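Local coordinates for protein inorganic polyphosphate/ATP-glucomannokinase (Arthrobacter sp., PDB 1WOQ) that phosphorylates glucose and mannose, taking the phosphoryl group from either inorganic polyphosphate or ATP, at residues Pro83-Gln87 against Pro165-Leu169; Leu169-Asp175 against Arg204-Val209; Trp195-Ser199 against Glu230-Leu235. All coordinates share one frame; numbering follows the deposited sequence.

Contact 1. Residues Pro83-Gln87 against Pro165-Leu169. With BGC (beta-D-glucopyranose), chain C.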
loop_
_atom_site.group_PDB
_atom_site.type_symbol
_atom_site.label_atom_id
_atom_site.label_comp_id
_atom_site.label_asym_id
_atom_site.label_seq_id
_atom_site.Cartn_x
_atom_site.Cartn_y
_atom_site.Cartn_z
ATOM N N PRO A 83 -3.589 -4.852 4.196
ATOM C CA PRO A 83 -3.817 -3.621 4.952
ATOM C C PRO A 83 -3.734 -3.750 6.470
ATOM O O PRO A 83 -4.709 -3.503 7.170
ATOM C CB PRO A 83 -5.203 -3.196 4.482
ATOM C CG PRO A 83 -5.901 -4.508 4.360
ATOM C CD PRO A 83 -4.861 -5.387 3.672
ATOM N N GLY A 84 -2.564 -4.126 6.971
ATOM C CA GLY A 84 -2.388 -4.252 8.407
ATOM C C GLY A 84 -0.935 -4.478 8.783
ATOM O O GLY A 84 -0.075 -4.614 7.913
ATOM N N ILE A 85 -0.658 -4.509 10.082
ATOM C CA ILE A 85 0.696 -4.746 10.568
ATOM C C ILE A 85 1.070 -6.193 10.251
ATOM O O ILE A 85 0.311 -7.116 10.560
ATOM C CB ILE A 85 0.783 -4.547 12.101
ATOM C CG1 ILE A 85 0.450 -3.098 12.462
ATOM C CG2 ILE A 85 2.172 -4.922 12.600
ATOM C CD1 ILE A 85 0.282 -2.868 13.968
ATOM N N ILE A 86 2.231 -6.388 9.632
ATOM C CA ILE A 86 2.704 -7.730 9.296
ATOM C C ILE A 86 4.050 -7.985 9.972
ATOM O O ILE A 86 5.032 -7.292 9.698
ATOM C CB ILE A 86 2.897 -7.911 7.769
ATOM C CG1 ILE A 86 1.582 -7.646 7.023
ATOM C CG2 ILE A 86 3.418 -9.320 7.476
ATOM C CD1 ILE A 86 0.437 -8.575 7.386
ATOM N N GLN A 87 4.091 -8.975 10.859
ATOM C CA GLN A 87 5.324 -9.330 11.559
ATOM C C GLN A 87 5.578 -10.824 11.376
ATOM O O GLN A 87 4.768 -11.656 11.790
ATOM C CB GLN A 87 5.212 -9.003 13.053
ATOM C CG GLN A 87 4.955 -7.524 13.364
ATOM C CD GLN A 87 4.940 -7.225 14.864
ATOM O OE1 GLN A 87 4.644 -6.107 15.283
ATOM N NE2 GLN A 87 5.267 -8.227 15.674
ATOM N N PRO A 165 9.702 -0.523 8.609
ATOM C CA PRO A 165 8.413 -1.215 8.578
ATOM C C PRO A 165 7.304 -0.955 9.578
ATOM O O PRO A 165 7.533 -0.591 10.732
ATOM C CB PRO A 165 8.822 -2.687 8.573
ATOM C CG PRO A 165 10.021 -2.679 9.456
ATOM C CD PRO A 165 10.783 -1.455 8.982
ATOM N N ASN A 166 6.091 -1.152 9.074
ATOM C CA ASN A 166 4.862 -1.064 9.844
ATOM C C ASN A 166 4.479 0.228 10.557
ATOM O O ASN A 166 3.883 0.181 11.630
ATOM C CB ASN A 166 4.839 -2.226 10.845
ATOM C CG ASN A 166 4.771 -3.586 10.159
ATOM O OD1 ASN A 166 5.576 -4.486 10.434
ATOM N ND2 ASN A 166 3.804 -3.742 9.265
ATOM N N ALA A 167 4.796 1.383 9.979
ATOM C CA ALA A 167 4.377 2.628 10.626
ATOM C C ALA A 167 2.869 2.717 10.374
ATOM O O ALA A 167 2.421 2.556 9.237
ATOM C CB ALA A 167 5.089 3.830 10.005
ATOM N N GLU A 168 2.087 2.955 11.424
ATOM C CA GLU A 168 0.631 3.047 11.284
ATOM C C GLU A 168 0.128 4.452 11.596
ATOM O O GLU A 168 -0.730 4.636 12.456
ATOM C CB GLU A 168 -0.050 2.029 12.212
ATOM C CG GLU A 168 0.029 0.580 11.727
ATOM C CD GLU A 168 -0.903 0.301 10.553
ATOM O OE1 GLU A 168 -1.966 0.952 10.471
ATOM O OE2 GLU A 168 -0.583 -0.585 9.728
ATOM N N LEU A 169 0.665 5.437 10.881
ATOM C CA LEU A 169 0.302 6.836 11.084
ATOM C C LEU A 169 -1.146 7.171 10.758
ATOM O O LEU A 169 -1.623 8.258 11.090
ATOM C CB LEU A 169 1.244 7.738 10.278
ATOM C CG LEU A 169 2.510 8.248 10.981
ATOM C CD1 LEU A 169 2.984 7.279 12.043
ATOM C CD2 LEU A 169 3.591 8.507 9.945
HETATM C C2 BGC C . -4.428 0.094 8.176
HETATM C C3 BGC C . -3.043 0.123 7.515
HETATM C C4 BGC C . -3.189 0.282 5.995
HETATM C C5 BGC C . -4.056 1.511 5.685
HETATM C C6 BGC C . -4.328 1.708 4.206
HETATM C C1 BGC C . -5.204 1.349 7.769
HETATM O O1 BGC C . -6.475 1.334 8.318
HETATM O O2 BGC C . -4.289 0.044 9.586
HETATM O O3 BGC C . -2.334 -1.071 7.813
HETATM O O4 BGC C . -1.905 0.439 5.399
HETATM O O5 BGC C . -5.336 1.391 6.344
HETATM O O6 BGC C . -4.868 0.535 3.617
#
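The glucose pocket takes Glu168 from this contact, and Ile85 packs behind it where loops from the two lobes of the kinase meet. Ile85 CG1 crosses the Glu168 chain and rests on its CG at 3.8 Å, backing the stem of the carboxylate with hydrocarbon. Glu168 is bent at its second torsion (chi2 -74°), which swings the carboxylate past Ile85 toward the sugar. There the two oxygens divide the work: Glu168 OE1 accepts a hydrogen bond from O2 of the glucose at 2.6 Å, and Glu168 OE2 one from O3, also at 2.6 Å. Gripping neighbouring hydroxyls in this way should hold the carboxylate against rotation. Gly84 N lies 3.2 Å from the same glucose O3. Through its other branch, Ile85 CG2 packs on Asn166 CG at 3.8 Å, while the amide of Asn166 lies along the backbone of Ile86. Asp123, Asn96, His171 and Glu180 also hydrogen-bond to the sugar. One loop follows strand 78-82 and the other strand 162-164, each strand part of a different mixed sheet, an arrangement typical of the interlobe sugar cleft of ROK kinases and the actin-like ATPase fold.

Contact 2. Residues Leu169-Asp175 against Arg204-Val209. With BGC (beta-D-glucopyranose), chain C.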
loop_
_atom_site.group_PDB
_atom_site.type_symbol
_atom_site.label_atom_id
_atom_site.label_comp_id
_atom_site.label_asym_id
_atom_site.label_seq_id
_atom_site.Cartn_x
_atom_site.Cartn_y
_atom_site.Cartn_z
ATOM N N LEU A 169 0.665 5.437 10.881
ATOM C CA LEU A 169 0.302 6.836 11.084
ATOM C C LEU A 169 -1.146 7.171 10.758
ATOM O O LEU A 169 -1.623 8.258 11.090
ATOM C CB LEU A 169 1.244 7.738 10.278
ATOM C CG LEU A 169 2.510 8.248 10.981
ATOM C CD1 LEU A 169 2.984 7.279 12.043
ATOM C CD2 LEU A 169 3.591 8.507 9.945
ATOM N N GLY A 170 -1.845 6.247 10.107
ATOM C CA GLY A 170 -3.240 6.481 9.795
ATOM C C GLY A 170 -4.049 6.340 11.069
ATOM O O GLY A 170 -5.230 6.691 11.110
ATOM N N HIS A 171 -3.405 5.840 12.122
ATOM C CA HIS A 171 -4.081 5.646 13.394
ATOM C C HIS A 171 -3.610 6.560 14.509
ATOM O O HIS A 171 -3.835 6.297 15.692
ATOM C CB HIS A 171 -4.010 4.169 13.795
ATOM C CG HIS A 171 -4.781 3.282 12.868
ATOM N ND1 HIS A 171 -6.143 3.414 12.687
ATOM C CD2 HIS A 171 -4.377 2.327 11.997
ATOM C CE1 HIS A 171 -6.540 2.583 11.741
ATOM N NE2 HIS A 171 -5.489 1.912 11.304
ATOM N N LEU A 172 -2.941 7.638 14.120
ATOM C CA LEU A 172 -2.530 8.645 15.078
ATOM C C LEU A 172 -3.866 9.228 15.514
ATOM O O LEU A 172 -4.823 9.225 14.738
ATOM C CB LEU A 172 -1.738 9.759 14.391
ATOM C CG LEU A 172 -0.299 9.514 13.952
ATOM C CD1 LEU A 172 0.157 10.646 13.027
ATOM C CD2 LEU A 172 0.594 9.437 15.184
ATOM N N GLU A 173 -3.949 9.707 16.747
ATOM C CA GLU A 173 -5.181 10.332 17.194
ATOM C C GLU A 173 -5.006 11.809 16.897
ATOM O O GLU A 173 -3.948 12.376 17.163
ATOM C CB GLU A 173 -5.386 10.134 18.692
ATOM C CG GLU A 173 -6.585 10.890 19.228
ATOM C CD GLU A 173 -6.703 10.786 20.726
ATOM O OE1 GLU A 173 -6.877 11.841 21.375
ATOM O OE2 GLU A 173 -6.621 9.653 21.249
ATOM N N ILE A 174 -6.027 12.432 16.321
ATOM C CA ILE A 174 -5.958 13.850 16.008
ATOM C C ILE A 174 -7.312 14.477 16.298
ATOM O O ILE A 174 -8.340 14.035 15.781
ATOM C CB ILE A 174 -5.585 14.086 14.530
ATOM C CG1 ILE A 174 -4.183 13.526 14.257
ATOM C CG2 ILE A 174 -5.613 15.573 14.217
ATOM C CD1 ILE A 174 -3.718 13.697 12.835
ATOM N N ASP A 175 -7.295 15.497 17.149
ATOM C CA ASP A 175 -8.507 16.197 17.550
ATOM C C ASP A 175 -9.604 15.260 18.059
ATOM O O ASP A 175 -10.767 15.357 17.663
ATOM C CB ASP A 175 -9.009 17.073 16.398
ATOM C CG ASP A 175 -8.027 18.182 16.052
ATOM O OD1 ASP A 175 -7.435 18.752 16.994
ATOM O OD2 ASP A 175 -7.844 18.491 14.857
ATOM N N ARG A 204 -4.392 19.894 8.920
ATOM C CA ARG A 204 -4.217 19.496 10.311
ATOM C C ARG A 204 -3.384 18.227 10.415
ATOM O O ARG A 204 -2.445 18.158 11.213
ATOM C CB ARG A 204 -5.577 19.258 10.976
ATOM C CG ARG A 204 -5.488 18.893 12.456
ATOM C CD ARG A 204 -4.863 20.029 13.253
ATOM N NE ARG A 204 -3.615 19.645 13.905
ATOM C CZ ARG A 204 -3.537 18.974 15.051
ATOM N NH1 ARG A 204 -4.638 18.606 15.689
ATOM N NH2 ARG A 204 -2.352 18.672 15.560
ATOM N N TYR A 205 -3.731 17.224 9.614
ATOM C CA TYR A 205 -3.014 15.948 9.637
ATOM C C TYR A 205 -1.544 16.090 9.256
ATOM O O TYR A 205 -0.654 15.683 10.010
ATOM C CB TYR A 205 -3.677 14.937 8.693
ATOM C CG TYR A 205 -3.012 13.575 8.716
ATOM C CD1 TYR A 205 -3.296 12.657 9.728
ATOM C CD2 TYR A 205 -2.062 13.223 7.756
ATOM C CE1 TYR A 205 -2.645 11.417 9.784
ATOM C CE2 TYR A 205 -1.408 11.993 7.805
ATOM C CZ TYR A 205 -1.703 11.096 8.822
ATOM O OH TYR A 205 -1.042 9.884 8.887
ATOM N N PHE A 206 -1.279 16.668 8.088
ATOM C CA PHE A 206 0.098 16.818 7.644
ATOM C C PHE A 206 0.937 17.753 8.503
ATOM O O PHE A 206 2.123 17.496 8.706
ATOM C CB PHE A 206 0.151 17.247 6.174
ATOM C CG PHE A 206 -0.192 16.141 5.219
ATOM C CD1 PHE A 206 -1.467 16.039 4.679
ATOM C CD2 PHE A 206 0.756 15.174 4.891
ATOM C CE1 PHE A 206 -1.797 14.987 3.824
ATOM C CE2 PHE A 206 0.438 14.120 4.039
ATOM C CZ PHE A 206 -0.844 14.027 3.505
ATOM N N SER A 207 0.343 18.825 9.019
ATOM C CA SER A 207 1.114 19.728 9.867
ATOM C C SER A 207 1.452 19.018 11.180
ATOM O O SER A 207 2.518 19.234 11.755
ATOM C CB SER A 207 0.345 21.034 10.130
ATOM O OG SER A 207 -0.842 20.809 10.858
ATOM N N HIS A 208 0.553 18.161 11.654
ATOM C CA HIS A 208 0.816 17.427 12.887
ATOM C C HIS A 208 1.947 16.426 12.657
ATOM O O HIS A 208 2.887 16.353 13.446
ATOM C CB HIS A 208 -0.430 16.673 13.360
ATOM C CG HIS A 208 -0.210 15.881 14.612
ATOM N ND1 HIS A 208 -0.427 14.522 14.685
ATOM C CD2 HIS A 208 0.217 16.259 15.840
ATOM C CE1 HIS A 208 -0.143 14.097 15.904
ATOM N NE2 HIS A 208 0.250 15.131 16.623
ATOM N N VAL A 209 1.856 15.663 11.572
ATOM C CA VAL A 209 2.877 14.666 11.257
ATOM C C VAL A 209 4.216 15.354 10.972
ATOM O O VAL A 209 5.284 14.825 11.276
ATOM C CB VAL A 209 2.444 13.810 10.043
ATOM C CG1 VAL A 209 3.555 12.843 9.648
ATOM C CG2 VAL A 209 1.174 13.029 10.395
HETATM C C2 BGC C . -4.428 0.094 8.176
HETATM C C3 BGC C . -3.043 0.123 7.515
HETATM C C4 BGC C . -3.189 0.282 5.995
HETATM C C5 BGC C . -4.056 1.511 5.685
HETATM C C6 BGC C . -4.328 1.708 4.206
HETATM C C1 BGC C . -5.204 1.349 7.769
HETATM O O1 BGC C . -6.475 1.334 8.318
HETATM O O2 BGC C . -4.289 0.044 9.586
HETATM O O3 BGC C . -2.334 -1.071 7.813
HETATM O O4 BGC C . -1.905 0.439 5.399
HETATM O O5 BGC C . -5.336 1.391 6.344
HETATM O O6 BGC C . -4.868 0.535 3.617
#
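Ile174 crosses Tyr205 at about a right angle, bringing its CD1 methyl tightly against the ring at 3.3 Å from Tyr205 CD1. The ring itself is sent across from the helix because Tyr205 CG stands opposite the backbone N (chi1 -178°), and its hydroxyl ends at the loop. Tyr205 OH donates to Leu169 O at 2.8 Å; the oxygen lies in the plane of the tyrosine ring, whereas the hydroxyl sits above the carbonyl plane, 77° out of it. A phenylalanine here keeps the ring but lacks the hydroxyl, and the Leu169 carbonyl, deprived of this donor, would probably hold its loop less firmly to the helix. Leu172 meets Val209 nearly at right angles, Leu172 CD1 to Val209 CG2 at 3.7 Å. Farther along, Ile174 runs opposite to both His208 and Arg204, its CG2 lying over one guanidinium face, 3.5 Å from Arg204 NH1. The edge of that guanidinium is taken by Asp175, whose OD1 makes a salt bridge to Arg204 NH1 at 3.1 Å with the two planes 53° apart. On the sugar side, His171 NE2, at the ring edge, donates to glucose O2 at 2.8 Å and also to O1, while Asp178 holds ND1. The run Glu168-Leu169-Gly170-His171 matches the Glu-x-Gly-His sugar-binding motif of ROK kinases, backed here by helix 195-213.

Contact 3. Residues Trp195-Ser199 against Glu230-Leu235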
loop_
_atom_site.group_PDB
_atom_site.type_symbol
_atom_site.label_atom_id
_atom_site.label_comp_id
_atom_site.label_asym_id
_atom_site.label_seq_id
_atom_site.Cartn_x
_atom_site.Cartn_y
_atom_site.Cartn_z
ATOM N N TRP A 195 -13.764 19.528 -1.418
ATOM C CA TRP A 195 -12.315 19.388 -1.456
ATOM C C TRP A 195 -11.662 20.404 -0.519
ATOM O O TRP A 195 -10.645 20.110 0.109
ATOM C CB TRP A 195 -11.790 19.571 -2.884
ATOM C CG TRP A 195 -12.039 18.384 -3.771
ATOM C CD1 TRP A 195 -12.724 18.372 -4.954
ATOM C CD2 TRP A 195 -11.595 17.036 -3.551
ATOM N NE1 TRP A 195 -12.734 17.102 -5.484
ATOM C CE2 TRP A 195 -12.049 16.264 -4.645
ATOM C CE3 TRP A 195 -10.859 16.409 -2.538
ATOM C CZ2 TRP A 195 -11.790 14.893 -4.753
ATOM C CZ3 TRP A 195 -10.600 15.044 -2.646
ATOM C CH2 TRP A 195 -11.067 14.302 -3.748
ATOM N N ASP A 196 -12.251 21.594 -0.414
ATOM C CA ASP A 196 -11.697 22.622 0.462
ATOM C C ASP A 196 -11.841 22.254 1.932
ATOM O O ASP A 196 -10.933 22.496 2.729
ATOM C CB ASP A 196 -12.363 23.979 0.208
ATOM C CG ASP A 196 -12.060 24.526 -1.171
ATOM O OD1 ASP A 196 -10.922 24.337 -1.650
ATOM O OD2 ASP A 196 -12.956 25.159 -1.770
ATOM N N GLU A 197 -12.980 21.675 2.300
ATOM C CA GLU A 197 -13.188 21.279 3.685
ATOM C C GLU A 197 -12.234 20.132 4.006
ATOM O O GLU A 197 -11.703 20.040 5.115
ATOM C CB GLU A 197 -14.641 20.853 3.904
ATOM C CG GLU A 197 -15.636 21.992 3.680
ATOM C CD GLU A 197 -17.078 21.561 3.869
ATOM O OE1 GLU A 197 -17.477 20.549 3.261
ATOM O OE2 GLU A 197 -17.813 22.241 4.618
ATOM N N TYR A 198 -12.013 19.266 3.022
ATOM C CA TYR A 198 -11.103 18.134 3.185
ATOM C C TYR A 198 -9.688 18.678 3.362
ATOM O O TYR A 198 -8.884 18.112 4.101
ATOM C CB TYR A 198 -11.167 17.223 1.952
ATOM C CG TYR A 198 -10.418 15.911 2.088
ATOM C CD1 TYR A 198 -10.611 15.085 3.198
ATOM C CD2 TYR A 198 -9.545 15.477 1.091
ATOM C CE1 TYR A 198 -9.949 13.857 3.312
ATOM C CE2 TYR A 198 -8.880 14.250 1.190
ATOM C CZ TYR A 198 -9.087 13.447 2.301
ATOM O OH TYR A 198 -8.434 12.237 2.402
ATOM N N SER A 199 -9.390 19.785 2.683
ATOM C CA SER A 199 -8.072 20.409 2.778
ATOM C C SER A 199 -7.783 20.861 4.205
ATOM O O SER A 199 -6.634 20.851 4.641
ATOM C CB SER A 199 -7.969 21.609 1.831
ATOM O OG SER A 199 -7.983 21.193 0.479
ATOM N N GLU A 230 -6.596 19.286 -6.265
ATOM C CA GLU A 230 -7.782 19.864 -5.637
ATOM C C GLU A 230 -7.586 20.225 -4.164
ATOM O O GLU A 230 -8.407 20.943 -3.588
ATOM C CB GLU A 230 -8.965 18.899 -5.744
ATOM C CG GLU A 230 -9.532 18.731 -7.140
ATOM C CD GLU A 230 -10.033 20.039 -7.724
ATOM O OE1 GLU A 230 -10.697 20.800 -6.993
ATOM O OE2 GLU A 230 -9.768 20.300 -8.915
ATOM N N TYR A 231 -6.515 19.734 -3.548
ATOM C CA TYR A 231 -6.292 20.029 -2.137
ATOM C C TYR A 231 -4.865 20.373 -1.718
ATOM O O TYR A 231 -4.671 21.169 -0.798
ATOM C CB TYR A 231 -6.831 18.878 -1.277
ATOM C CG TYR A 231 -6.376 17.493 -1.686
ATOM C CD1 TYR A 231 -5.144 16.984 -1.271
ATOM C CD2 TYR A 231 -7.195 16.677 -2.467
ATOM C CE1 TYR A 231 -4.741 15.692 -1.622
ATOM C CE2 TYR A 231 -6.802 15.385 -2.824
ATOM C CZ TYR A 231 -5.575 14.899 -2.398
ATOM O OH TYR A 231 -5.182 13.628 -2.757
ATOM N N LEU A 232 -3.866 19.793 -2.373
ATOM C CA LEU A 232 -2.486 20.098 -2.002
ATOM C C LEU A 232 -2.175 21.590 -2.146
ATOM O O LEU A 232 -1.502 22.172 -1.297
ATOM C CB LEU A 232 -1.499 19.271 -2.832
ATOM C CG LEU A 232 -1.529 17.757 -2.601
ATOM C CD1 LEU A 232 -0.370 17.119 -3.360
ATOM C CD2 LEU A 232 -1.418 17.444 -1.111
ATOM N N PRO A 233 -2.660 22.230 -3.223
ATOM C CA PRO A 233 -2.393 23.661 -3.404
ATOM C C PRO A 233 -2.876 24.531 -2.235
ATOM O O PRO A 233 -2.344 25.615 -2.004
ATOM C CB PRO A 233 -3.126 23.982 -4.703
ATOM C CG PRO A 233 -2.991 22.709 -5.475
ATOM C CD PRO A 233 -3.297 21.662 -4.427
ATOM N N ASN A 234 -3.879 24.055 -1.501
ATOM C CA ASN A 234 -4.421 24.804 -0.366
ATOM C C ASN A 234 -3.607 24.656 0.915
ATOM O O ASN A 234 -3.754 25.452 1.845
ATOM C CB ASN A 234 -5.857 24.369 -0.065
ATOM C CG ASN A 234 -6.813 24.689 -1.189
ATOM O OD1 ASN A 234 -6.804 25.793 -1.732
ATOM N ND2 ASN A 234 -7.661 23.724 -1.536
ATOM N N LEU A 235 -2.760 23.637 0.976
ATOM C CA LEU A 235 -1.968 23.402 2.173
ATOM C C LEU A 235 -0.821 24.387 2.347
ATOM O O LEU A 235 -0.291 24.930 1.377
ATOM C CB LEU A 235 -1.427 21.968 2.169
ATOM C CG LEU A 235 -2.487 20.872 2.011
ATOM C CD1 LEU A 235 -1.819 19.498 2.080
ATOM C CD2 LEU A 235 -3.538 21.006 3.101
#
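Glu230 opens the contact by laying its CB over the five-membered ring of Trp195, a CH-pi contact with CB 3.8 Å from the ring centroid. Its chain then bends and follows the pyrrole side of the indole, leaving Glu230 OE1 3.8 Å from Trp195 CD1; OE2 has a long, weak ion pair with Arg227, and Arg188 adds a cation-pi contact to the same tryptophan. Tyr231 comes next, with CG in the crowded position between backbone N and carbonyl carbon (chi1 50°), which turns its ring against the side chains of the helix. Tyr231 CB sits 3.1 Å from Ser199 OG. The ring lies obliquely to Trp195, with Tyr231 CD2 3.7 Å from Trp195 CE3, and takes the edge of Tyr198 on its face, the two planes 84° apart in a T-shaped pair. The hydroxyls of this aromatic cluster are held elsewhere, Tyr231 by Ile224 O and Tyr198 by Ala183 O. One 3-10 turn later, Asn234 ND2 donates to Ser199 OG at 3.3 Å, nearly straight at 162° and in the plane of its own amide. Ser199 OG passes the bond on to Trp195 O at 2.9 Å; Ser199 N reaches the same carbonyl from the opposite face. Leu235 finishes the walk with CD2 3.5 Å from Ser199 O. The chemistry is thus divided: the aromatic cluster and the Glu230 CH-pi contact make up the apolar part of the join, while the amide-hydroxyl-carbonyl relay gives the serine both a donor and an acceptor and probably helps set how the 3-10 turn sits against the first turn of helix 195-213.

Contact 1 is the surface one, though nearest the centre of the chain; contacts 2 and 3 are partly buried and lie farther out. Contacts 1 and 2 share Leu169 and both reach the glucose, the first through a carboxylate and the second through an imidazole, contact 1 using the chain up to Leu169 and contact 2 the chain from there on. Contacts 2 and 3 share helix 195-213 instead, with centres about 16 Å apart, and contact 3 leaves the sugar behind. The chemistry shifts with this outward path: ligand hydrogen bonds beside thin aliphatic packing at the cleft, then mixed aliphatic, hydroxyl and salt-bridge contacts, and finally an aromatic cluster at the start of the helix.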